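Long-range contacts in exopolyphosphatase (Aquifex aeolicus, PDB 1T6C), which binds a calcium ion and probably hydrolyses phosphoanhydride bonds, using an actin-like fold: residues Ile19-Ile28 and Leu40-Gly49; Ile168-Phe178 and Lys272-Ile280. All coordinates share one frame; numbering follows the deposited sequence.

How the interactions relate
Interaction 1 (19-28 with 40-49) and interaction 2 (168-178 with 272-280) belong to different parts of the actin-like fold: the first pairs strands 23-32 and 35-45, the second helices 170-177 and 274-288. Their centres lie about 23 Å apart and their nearest atoms about 10 Å. Interaction 1 is partly buried, with one face of its hairpin against helix 60-79; interaction 2 is a buried helix-helix contact. Backbone hydrogen bonds hold the hairpin, six in the ladder and three just beyond it, whereas the helices meet through aliphatic and aromatic carbons and share a bridging water. The calcium is about 8 Å from the Ile168 side chain, against about 12 Å from that of Ser21.

Interaction 1. Residues Ile19-Ile28 and Leu40-Gly49; sequences IGSYSVRLTI and LERGRITSLG
Strands 23-28 and 40-45 run antiparallel, their axes 4.6 Å apart at closest approach and at 169°, and form the beta hairpin at one edge of the five-stranded sheet of this actin-like fold. Val24 with Arg44, Leu26 with Arg42 and Ile28 with Leu40 are hydrogen-bonded pairs, alternating with non-hydrogen-bonded ones. Where the ladder ends, Tyr22 O takes two donors, Thr46 N and Ser47 N, the latter from above the carbonyl plane. Gly49 N then reaches Ser21 O at 2.9 Å.

On the face carrying Val24, Leu26 and Ile28, Ile28 and Leu40 lie side by side, CD1 of the former 3.9 Å from CD2 of the latter. Helix 60-79 covers this face through Tyr73, and its Glu72 forms a salt bridge with Arg44. On the face of Arg25 and Thr27, two waters bridge the strands: one joins Thr27 OG1 to Glu41 OE2, and another links Arg25 NE to Arg42 O, lying in the guanidinium plane. Helix 300-313 also touches Thr27. Beyond the strands, one water links Leu48 N, Gly20 O and Thr46 OG1; this hydroxyl also bonds Thr66 and touches Val24 CG2 at 3.4 Å.

With CG anti to the backbone N (chi1 -171°), the Tyr22 ring swings back over Ile45 in a CH-pi contact: Ile45 CG2 lies 3.8 Å from the ring centroid, 18° off its normal.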
# COMPACT_ATOMS: atom_id res chain seq x y z
N ILE A 19 7.99 8.12 3.36
CA ILE A 19 9.32 7.58 3.59
C ILE A 19 9.11 6.17 4.10
O ILE A 19 8.60 5.96 5.19
CB ILE A 19 10.06 8.43 4.65
CG1 ILE A 19 10.24 9.88 4.16
CG2 ILE A 19 11.38 7.76 5.04
CD1 ILE A 19 10.83 10.78 5.20
N GLY A 20 9.55 5.19 3.32
CA GLY A 20 9.53 3.80 3.73
C GLY A 20 10.92 3.24 3.86
O GLY A 20 11.89 3.95 3.72
N SER A 21 10.99 1.93 4.11
CA SER A 21 12.27 1.24 4.28
C SER A 21 13.00 1.06 2.95
O SER A 21 14.20 0.77 2.97
CB SER A 21 12.09 -0.10 5.01
OG SER A 21 11.14 -0.91 4.38
N TYR A 22 12.31 1.22 1.83
CA TYR A 22 12.91 1.03 0.51
C TYR A 22 12.97 2.31 -0.31
O TYR A 22 14.00 2.68 -0.83
CB TYR A 22 12.11 -0.03 -0.24
CG TYR A 22 12.73 -0.51 -1.54
CD1 TYR A 22 13.96 -1.15 -1.54
CD2 TYR A 22 12.06 -0.36 -2.75
CE1 TYR A 22 14.51 -1.61 -2.72
CE2 TYR A 22 12.61 -0.81 -3.93
CZ TYR A 22 13.84 -1.43 -3.91
OH TYR A 22 14.38 -1.89 -5.09
N SER A 23 11.86 3.03 -0.37
CA SER A 23 11.76 4.21 -1.22
C SER A 23 11.22 5.42 -0.47
O SER A 23 10.55 5.28 0.56
CB SER A 23 10.88 3.91 -2.44
OG SER A 23 9.53 3.70 -2.07
N VAL A 24 11.56 6.58 -1.00
CA VAL A 24 11.04 7.86 -0.57
C VAL A 24 10.29 8.44 -1.76
O VAL A 24 10.85 8.58 -2.84
CB VAL A 24 12.20 8.81 -0.18
CG1 VAL A 24 11.67 10.13 0.38
CG2 VAL A 24 13.13 8.11 0.84
N ARG A 25 9.02 8.77 -1.55
CA ARG A 25 8.13 9.12 -2.66
C ARG A 25 7.41 10.42 -2.44
O ARG A 25 6.98 10.70 -1.32
CB ARG A 25 7.14 8.01 -2.89
CG ARG A 25 7.84 6.76 -3.47
CD ARG A 25 6.96 5.66 -3.83
NE ARG A 25 6.08 6.02 -4.91
CZ ARG A 25 5.29 5.16 -5.51
NH1 ARG A 25 5.31 3.88 -5.17
NH2 ARG A 25 4.50 5.58 -6.49
N LEU A 26 7.29 11.18 -3.52
CA LEU A 26 6.62 12.49 -3.54
C LEU A 26 5.44 12.41 -4.51
O LEU A 26 5.56 11.89 -5.62
CB LEU A 26 7.59 13.57 -4.04
CG LEU A 26 6.98 14.94 -4.36
CD1 LEU A 26 6.47 15.64 -3.08
CD2 LEU A 26 7.96 15.82 -5.13
N THR A 27 4.30 12.94 -4.09
CA THR A 27 3.13 13.06 -4.93
C THR A 27 2.55 14.48 -4.81
O THR A 27 2.34 14.95 -3.73
CB THR A 27 2.04 12.03 -4.51
OG1 THR A 27 2.61 10.71 -4.43
CG2 THR A 27 0.91 11.98 -5.55
N ILE A 28 2.36 15.15 -5.94
CA ILE A 28 1.81 16.51 -5.97
C ILE A 28 0.52 16.43 -6.75
O ILE A 28 0.49 15.83 -7.83
CB ILE A 28 2.75 17.54 -6.61
CG1 ILE A 28 4.11 17.60 -5.90
CG2 ILE A 28 2.10 18.91 -6.58
CD1 ILE A 28 5.08 18.63 -6.44
N LEU A 40 2.43 15.57 -10.41
CA LEU A 40 3.82 15.19 -10.34
C LEU A 40 4.00 14.06 -9.35
O LEU A 40 3.41 14.06 -8.30
CB LEU A 40 4.70 16.36 -9.95
CG LEU A 40 6.18 16.10 -10.25
CD1 LEU A 40 6.51 16.61 -11.66
CD2 LEU A 40 7.04 16.77 -9.27
N GLU A 41 4.84 13.09 -9.71
CA GLU A 41 5.24 12.03 -8.81
C GLU A 41 6.72 11.80 -8.97
O GLU A 41 7.22 11.83 -10.10
CB GLU A 41 4.50 10.72 -9.11
CG GLU A 41 3.02 10.81 -8.84
CD GLU A 41 2.22 9.70 -9.46
OE1 GLU A 41 2.12 9.70 -10.72
OE2 GLU A 41 1.67 8.87 -8.70
N ARG A 42 7.42 11.59 -7.85
CA ARG A 42 8.82 11.15 -7.85
C ARG A 42 9.01 10.00 -6.87
O ARG A 42 8.29 9.85 -5.88
CB ARG A 42 9.77 12.28 -7.44
CG ARG A 42 9.85 13.43 -8.37
CD ARG A 42 10.56 13.07 -9.67
NE ARG A 42 10.69 14.18 -10.60
CZ ARG A 42 9.79 14.49 -11.53
NH1 ARG A 42 8.71 13.76 -11.64
NH2 ARG A 42 9.98 15.51 -12.35
N GLY A 43 10.00 9.17 -7.15
CA GLY A 43 10.33 8.05 -6.30
C GLY A 43 11.82 7.85 -6.34
O GLY A 43 12.43 7.95 -7.41
N ARG A 44 12.42 7.60 -5.20
CA ARG A 44 13.85 7.30 -5.16
C ARG A 44 14.04 6.17 -4.16
O ARG A 44 13.53 6.21 -3.04
CB ARG A 44 14.66 8.54 -4.75
CG ARG A 44 14.93 9.53 -5.87
CD ARG A 44 13.81 10.55 -6.14
NE ARG A 44 13.84 11.13 -7.49
CZ ARG A 44 14.54 12.21 -7.84
NH1 ARG A 44 15.30 12.86 -6.96
NH2 ARG A 44 14.49 12.65 -9.09
N ILE A 45 14.84 5.16 -4.54
CA ILE A 45 15.13 4.06 -3.65
C ILE A 45 16.32 4.51 -2.79
O ILE A 45 17.39 4.84 -3.32
CB ILE A 45 15.43 2.76 -4.44
CG1 ILE A 45 14.19 2.31 -5.23
CG2 ILE A 45 15.94 1.66 -3.49
CD1 ILE A 45 14.46 1.31 -6.38
N THR A 46 16.12 4.59 -1.47
CA THR A 46 17.23 4.89 -0.57
C THR A 46 17.52 3.81 0.47
O THR A 46 18.45 3.95 1.23
CB THR A 46 17.02 6.23 0.17
OG1 THR A 46 15.93 6.14 1.09
CG2 THR A 46 16.68 7.37 -0.81
N SER A 47 16.71 2.77 0.50
CA SER A 47 16.93 1.60 1.34
C SER A 47 17.24 1.95 2.78
O SER A 47 18.23 1.47 3.35
CB SER A 47 18.04 0.72 0.73
OG SER A 47 17.77 0.46 -0.63
N LEU A 48 16.38 2.77 3.40
CA LEU A 48 16.58 3.13 4.81
C LEU A 48 16.54 1.94 5.77
O LEU A 48 17.10 2.01 6.86
CB LEU A 48 15.53 4.15 5.27
CG LEU A 48 15.89 5.62 5.22
CD1 LEU A 48 14.65 6.41 5.67
CD2 LEU A 48 17.08 6.03 6.09
N GLY A 49 15.86 0.87 5.40
CA GLY A 49 15.79 -0.32 6.23
C GLY A 49 17.06 -1.15 6.23
O GLY A 49 17.12 -2.17 6.93
O HOH W 1 14.15 4.03 2.11
O HOH W 2 3.01 8.61 -6.18
O HOH W 3 5.62 8.67 -6.12

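Interaction 2. Residues Ile168-Phe178 and Lys272-Ile280; sequences IGIVNLTETFF and KVILAGIGI
Ile170 and Val273 meet most tightly, their side chains crossing at about a right angle with Ile170 CD1 only 3.3 Å from Val273 CG2, closer than usual van der Waals contact. The other branch of Ile170, CG2, packs on the main chain of Gly277, 3.6 Å from its N. Ala276 CB packs against Ile170 CB and stands 3.5 Å from Thr174 OG1. Toward the C-terminal end of 272-280, Ile280 CD1 fits among Ile168, Ile170 and Leu173, while Phe178 brings CE2 to Leu275 CD2 at 3.9 Å.

The polar centre is Thr174. Its OG1, anti to the carbonyl carbon (chi1 -62°), bonds back to Ile170 O at 2.8 Å, from the opposite face of that carbonyl to Thr174 N. OG1 also accepts from a water that donates to Lys272 O and takes Ala276 N at 3.1 Å, joining the two segments. A valine here would probably leave the bridging water short of one partner and take from Ile170 O its second donor.

Around this shell, Phe191 and Phe194 of helix 185-199 back Leu173, and Phe248 and Phe251 of helix 241-251 back Leu275. Helices 170-177 and 274-280 cross at 106°, with axes 8.6 Å apart: a steep crossing packed by Ile170, Val273 and Ile280 around the small Ala276, beside the sheet of the actin-like fold whose strands carry the calcium site.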
# COMPACT_ATOMS: atom_id res chain seq x y z
N ILE A 168 0.75 -9.75 8.55
CA ILE A 168 0.82 -10.96 7.73
C ILE A 168 1.56 -10.65 6.42
O ILE A 168 1.06 -10.93 5.31
CB ILE A 168 -0.58 -11.55 7.47
CG1 ILE A 168 -1.53 -10.51 6.84
CG2 ILE A 168 -1.12 -12.11 8.76
CD1 ILE A 168 -2.90 -11.05 6.45
N GLY A 169 2.74 -10.05 6.55
CA GLY A 169 3.47 -9.60 5.38
C GLY A 169 3.81 -10.75 4.46
O GLY A 169 4.13 -11.87 4.91
N ILE A 170 3.71 -10.50 3.16
CA ILE A 170 3.85 -11.58 2.18
C ILE A 170 5.27 -12.14 2.06
O ILE A 170 5.44 -13.30 1.72
CB ILE A 170 3.21 -11.23 0.84
CG1 ILE A 170 3.86 -10.03 0.17
CG2 ILE A 170 1.70 -11.00 1.03
CD1 ILE A 170 3.36 -9.73 -1.27
N VAL A 171 6.31 -11.36 2.34
CA VAL A 171 7.64 -11.91 2.38
C VAL A 171 7.74 -12.96 3.49
O VAL A 171 8.27 -14.08 3.27
CB VAL A 171 8.69 -10.76 2.55
CG1 VAL A 171 10.07 -11.30 2.81
CG2 VAL A 171 8.70 -9.91 1.32
N ASN A 172 7.28 -12.60 4.68
CA ASN A 172 7.32 -13.52 5.81
C ASN A 172 6.43 -14.73 5.59
O ASN A 172 6.83 -15.87 5.88
CB ASN A 172 6.98 -12.77 7.10
CG ASN A 172 7.00 -13.63 8.33
OD1 ASN A 172 7.84 -14.52 8.49
ND2 ASN A 172 6.09 -13.33 9.23
N LEU A 173 5.23 -14.55 5.05
CA LEU A 173 4.37 -15.70 4.80
C LEU A 173 5.00 -16.68 3.82
O LEU A 173 4.93 -17.89 4.00
CB LEU A 173 3.01 -15.28 4.26
CG LEU A 173 2.11 -14.43 5.14
CD1 LEU A 173 0.72 -14.32 4.59
CD2 LEU A 173 2.15 -14.94 6.55
N THR A 174 5.62 -16.13 2.79
CA THR A 174 6.30 -16.95 1.77
C THR A 174 7.45 -17.74 2.38
O THR A 174 7.56 -18.93 2.17
CB THR A 174 6.77 -16.04 0.60
OG1 THR A 174 5.62 -15.45 0.01
CG2 THR A 174 7.40 -16.84 -0.50
N GLU A 175 8.28 -17.07 3.15
CA GLU A 175 9.40 -17.80 3.75
C GLU A 175 8.91 -18.85 4.74
O GLU A 175 9.47 -19.94 4.87
CB GLU A 175 10.30 -16.84 4.50
CG GLU A 175 11.58 -17.51 5.04
CD GLU A 175 11.43 -18.20 6.41
OE1 GLU A 175 10.56 -17.83 7.23
OE2 GLU A 175 12.19 -19.16 6.67
N THR A 176 7.88 -18.51 5.49
CA THR A 176 7.41 -19.37 6.56
C THR A 176 6.79 -20.64 6.03
O THR A 176 7.08 -21.75 6.52
CB THR A 176 6.36 -18.61 7.41
OG1 THR A 176 6.99 -17.54 8.15
CG2 THR A 176 5.70 -19.54 8.41
N PHE A 177 5.90 -20.49 5.05
CA PHE A 177 5.10 -21.64 4.58
C PHE A 177 5.62 -22.31 3.32
O PHE A 177 5.45 -23.52 3.16
CB PHE A 177 3.65 -21.17 4.34
CG PHE A 177 2.95 -20.78 5.60
CD1 PHE A 177 2.65 -21.75 6.55
CD2 PHE A 177 2.57 -19.47 5.84
CE1 PHE A 177 2.04 -21.40 7.74
CE2 PHE A 177 1.97 -19.13 7.02
CZ PHE A 177 1.70 -20.11 7.97
N PHE A 178 6.18 -21.52 2.41
CA PHE A 178 6.50 -21.99 1.06
C PHE A 178 7.96 -22.36 1.01
O PHE A 178 8.79 -21.62 0.48
CB PHE A 178 6.12 -20.96 -0.00
CG PHE A 178 4.66 -20.55 -0.02
CD1 PHE A 178 3.65 -21.31 0.60
CD2 PHE A 178 4.27 -19.41 -0.72
CE1 PHE A 178 2.33 -20.91 0.55
CE2 PHE A 178 2.90 -19.02 -0.78
CZ PHE A 178 1.96 -19.77 -0.16
N LYS A 272 8.11 -13.86 -6.56
CA LYS A 272 8.03 -14.95 -5.57
C LYS A 272 6.89 -14.74 -4.56
O LYS A 272 6.11 -15.68 -4.29
CB LYS A 272 9.36 -15.14 -4.86
CG LYS A 272 9.43 -16.38 -4.02
CD LYS A 272 10.86 -16.88 -3.99
CE LYS A 272 11.19 -17.45 -2.68
NZ LYS A 272 12.58 -17.93 -2.72
N VAL A 273 6.75 -13.53 -4.04
CA VAL A 273 5.71 -13.26 -3.05
C VAL A 273 4.28 -13.06 -3.53
O VAL A 273 3.37 -13.05 -2.70
CB VAL A 273 6.08 -12.07 -2.13
CG1 VAL A 273 7.43 -12.31 -1.48
CG2 VAL A 273 6.05 -10.77 -2.93
N ILE A 274 4.06 -12.91 -4.85
CA ILE A 274 2.72 -12.61 -5.34
C ILE A 274 1.74 -13.69 -4.97
O ILE A 274 0.59 -13.35 -4.69
CB ILE A 274 2.70 -12.30 -6.87
CG1 ILE A 274 1.36 -11.66 -7.22
CG2 ILE A 274 3.05 -13.53 -7.70
CD1 ILE A 274 1.32 -11.19 -8.65
N LEU A 275 2.15 -14.96 -4.90
CA LEU A 275 1.18 -16.02 -4.60
C LEU A 275 0.56 -15.83 -3.20
O LEU A 275 -0.65 -15.92 -3.00
CB LEU A 275 1.84 -17.40 -4.72
CG LEU A 275 0.91 -18.59 -4.50
CD1 LEU A 275 -0.15 -18.67 -5.61
CD2 LEU A 275 1.70 -19.89 -4.39
N ALA A 276 1.39 -15.54 -2.21
CA ALA A 276 0.94 -15.25 -0.85
C ALA A 276 0.01 -14.08 -0.82
O ALA A 276 -1.01 -14.11 -0.11
CB ALA A 276 2.15 -15.00 0.10
N GLY A 277 0.32 -13.04 -1.59
CA GLY A 277 -0.56 -11.90 -1.69
C GLY A 277 -1.92 -12.28 -2.22
O GLY A 277 -2.94 -11.85 -1.70
N ILE A 278 -1.94 -13.06 -3.30
CA ILE A 278 -3.21 -13.47 -3.89
C ILE A 278 -4.01 -14.25 -2.86
O ILE A 278 -5.22 -14.06 -2.74
CB ILE A 278 -2.98 -14.30 -5.15
CG1 ILE A 278 -2.32 -13.46 -6.24
CG2 ILE A 278 -4.31 -14.81 -5.69
CD1 ILE A 278 -1.79 -14.32 -7.38
N GLY A 279 -3.36 -15.11 -2.09
CA GLY A 279 -4.02 -15.92 -1.07
C GLY A 279 -4.70 -15.12 0.02
O GLY A 279 -5.81 -15.49 0.47
N ILE A 280 -4.09 -14.00 0.42
CA ILE A 280 -4.68 -13.14 1.41
C ILE A 280 -6.03 -12.65 0.90
O ILE A 280 -7.01 -12.66 1.63
CB ILE A 280 -3.77 -11.91 1.75
CG1 ILE A 280 -2.56 -12.37 2.54
CG2 ILE A 280 -4.61 -10.84 2.52
CD1 ILE A 280 -1.54 -11.25 2.74
O HOH W 4 4.38 -16.39 -2.39